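Local coordinates for Iron(III) ABC transporter, periplasmic iron-compound-binding protein (Vibrio cholerae, PDB 3TEF) that probably binds ferric catecholate siderophores in the periplasm and delivers them to an ABC transporter for iron uptake, at residues D81-G86 / S97-T102. Residues are numbered along the deposited sequence; the frame is centred on the assembly and turned at random.
Sequences DLIVIG and SKIAPT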
loop_
_atom_site.group_PDB
_atom_site.type_symbol
_atom_site.label_atom_id
_atom_site.label_comp_id
_atom_site.label_asym_id
_atom_site.label_seq_id
_atom_site.Cartn_x
_atom_site.Cartn_y
_atom_site.Cartn_z
ATOM N N ASP A 81 11.428 21.802 1.221
ATOM C CA ASP A 81 10.303 22.604 1.667
ATOM C C ASP A 81 9.243 21.679 2.257
ATOM O O ASP A 81 8.408 22.105 3.045
ATOM C CB ASP A 81 9.722 23.416 0.511
ATOM C CG ASP A 81 10.736 24.363 -0.097
ATOM O OD1 ASP A 81 11.177 25.289 0.613
ATOM O OD2 ASP A 81 11.098 24.182 -1.280
ATOM N N LEU A 82 9.290 20.407 1.870
ATOM C CA LEU A 82 8.337 19.407 2.357
ATOM C C LEU A 82 8.983 18.028 2.315
ATOM O O LEU A 82 9.639 17.680 1.340
ATOM C CB LEU A 82 7.069 19.407 1.505
ATOM C CG LEU A 82 6.077 18.259 1.762
ATOM C CD1 LEU A 82 5.514 18.339 3.193
ATOM C CD2 LEU A 82 4.953 18.231 0.689
ATOM N N ILE A 83 8.809 17.257 3.384
ATOM C CA ILE A 83 9.185 15.853 3.400
ATOM C C ILE A 83 7.899 15.017 3.499
ATOM O O ILE A 83 7.085 15.214 4.393
ATOM C CB ILE A 83 10.065 15.527 4.599
ATOM C CG1 ILE A 83 11.328 16.387 4.572
ATOM C CG2 ILE A 83 10.409 14.045 4.635
ATOM C CD1 ILE A 83 12.040 16.466 5.917
ATOM N N VAL A 84 7.700 14.105 2.556
ATOM C CA VAL A 84 6.568 13.176 2.632
ATOM C C VAL A 84 7.073 11.765 2.899
ATOM O O VAL A 84 7.920 11.259 2.159
ATOM C CB VAL A 84 5.766 13.151 1.329
ATOM C CG1 VAL A 84 4.599 12.176 1.460
ATOM C CG2 VAL A 84 5.290 14.549 0.978
ATOM N N ILE A 85 6.567 11.124 3.949
ATOM C CA ILE A 85 7.022 9.775 4.280
ATOM C C ILE A 85 5.867 8.775 4.338
ATOM O O ILE A 85 4.732 9.139 4.616
ATOM C CB ILE A 85 7.842 9.732 5.601
ATOM C CG1 ILE A 85 6.933 9.943 6.818
ATOM C CG2 ILE A 85 8.941 10.786 5.585
ATOM C CD1 ILE A 85 7.674 9.948 8.113
ATOM N N GLY A 86 6.173 7.510 4.075
ATOM C CA GLY A 86 5.207 6.438 4.248
ATOM C C GLY A 86 5.218 5.925 5.680
ATOM O O GLY A 86 5.977 6.406 6.517
ATOM N N SER A 97 10.615 16.147 11.309
ATOM C CA SER A 97 9.782 17.340 11.439
ATOM C C SER A 97 10.615 18.566 11.838
ATOM O O SER A 97 10.206 19.704 11.607
ATOM C CB SER A 97 8.610 17.117 12.417
ATOM O OG SER A 97 9.073 16.892 13.746
ATOM N N LYS A 98 11.792 18.330 12.409
ATOM C CA LYS A 98 12.683 19.428 12.759
ATOM C C LYS A 98 13.280 20.072 11.522
ATOM O O LYS A 98 13.549 21.277 11.505
ATOM C CB LYS A 98 13.810 18.946 13.674
ATOM C CG LYS A 98 13.342 18.587 15.064
ATOM C CD LYS A 98 14.537 18.298 15.957
ATOM C CE LYS A 98 15.344 17.126 15.429
ATOM N NZ LYS A 98 16.518 16.840 16.310
ATOM N N ILE A 99 13.486 19.258 10.485
ATOM C CA ILE A 99 14.212 19.684 9.298
ATOM C C ILE A 99 13.323 20.485 8.368
ATOM O O ILE A 99 13.749 21.501 7.808
ATOM C CB ILE A 99 14.791 18.465 8.528
ATOM C CG1 ILE A 99 15.823 17.737 9.392
ATOM C CG2 ILE A 99 15.423 18.896 7.197
ATOM C CD1 ILE A 99 16.408 16.504 8.722
ATOM N N ALA A 100 12.082 20.029 8.215
ATOM C CA ALA A 100 11.120 20.711 7.364
ATOM C C ALA A 100 9.747 20.143 7.639
ATOM O O ALA A 100 9.625 19.058 8.197
ATOM C CB ALA A 100 11.496 20.520 5.889
ATOM N N PRO A 101 8.701 20.870 7.245
ATOM C CA PRO A 101 7.357 20.311 7.384
ATOM C C PRO A 101 7.326 18.917 6.782
ATOM O O PRO A 101 7.777 18.704 5.643
ATOM C CB PRO A 101 6.495 21.282 6.577
ATOM C CG PRO A 101 7.240 22.584 6.694
ATOM C CD PRO A 101 8.687 22.199 6.617
ATOM N N THR A 102 6.793 17.980 7.555
ATOM C CA THR A 102 6.763 16.574 7.173
ATOM C C THR A 102 5.327 16.060 7.260
ATOM O O THR A 102 4.581 16.402 8.183
ATOM C CB THR A 102 7.688 15.745 8.102
ATOM O OG1 THR A 102 9.036 16.224 7.976
ATOM C CG2 THR A 102 7.639 14.271 7.750
#
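Ile83 and Thr102 pair as parallel neighbours where the strand 102-104 joins the strand 82-85: Ile83 N donates to Pro101 O (2.9 Å), a nearly straight bond that lies in the carbonyl plane. The same oxygen also receives a CA-H contact from Leu82, and Thr102 CA makes a CA-H...O contact with Ile83 O at 3.1 Å; Ile83 is also backbone hydrogen-bonded to Ile103. Beta-branched Ile83 and Thr102 suit the extended backbone, and their side chains stand on the same face of the sheet, crossing at an angle. Thr102 OG1 lies 3.6 Å from Ile83 CD1, while Thr102 CG2, anti to its own backbone N, drops alongside Ile83 O. A hydroxyl among hydrocarbons needs a partner, and Thr102 OG1 finds one by donating back to Ala100 O, which ties the first residue of the strand to the turn before it. This is a right-handed beta-alpha-beta crossover, strand 82-85, helix 93-99, strand 102-104, in the N-terminal lobe of a periplasmic binding protein; its last strand forms one edge of a four-stranded parallel sheet. Ile83 fills the corner between sheet and helix end: with CG1 beside the backbone N (chi1 -59°) and the chain extended beyond it, CD1 reaches Ala100 CB at 4.1 Å and, at much the same distance, Ile99 CB. The small methyl of Ala100 points toward the strand 82-85, letting the chain turn close to it. Pro101, with no N-H to give, sets its ring CD 3.6 Å from Asp81 O and still offers its carbonyl to Ile83. Leu82 aims its CB away from this turn, yet CD1 comes back to within 3.4 Å of Pro101 O; the Leu82 side chain also packs on Leu15 of strand 11-16 and on Val127 and Phe128 of helix 113-128.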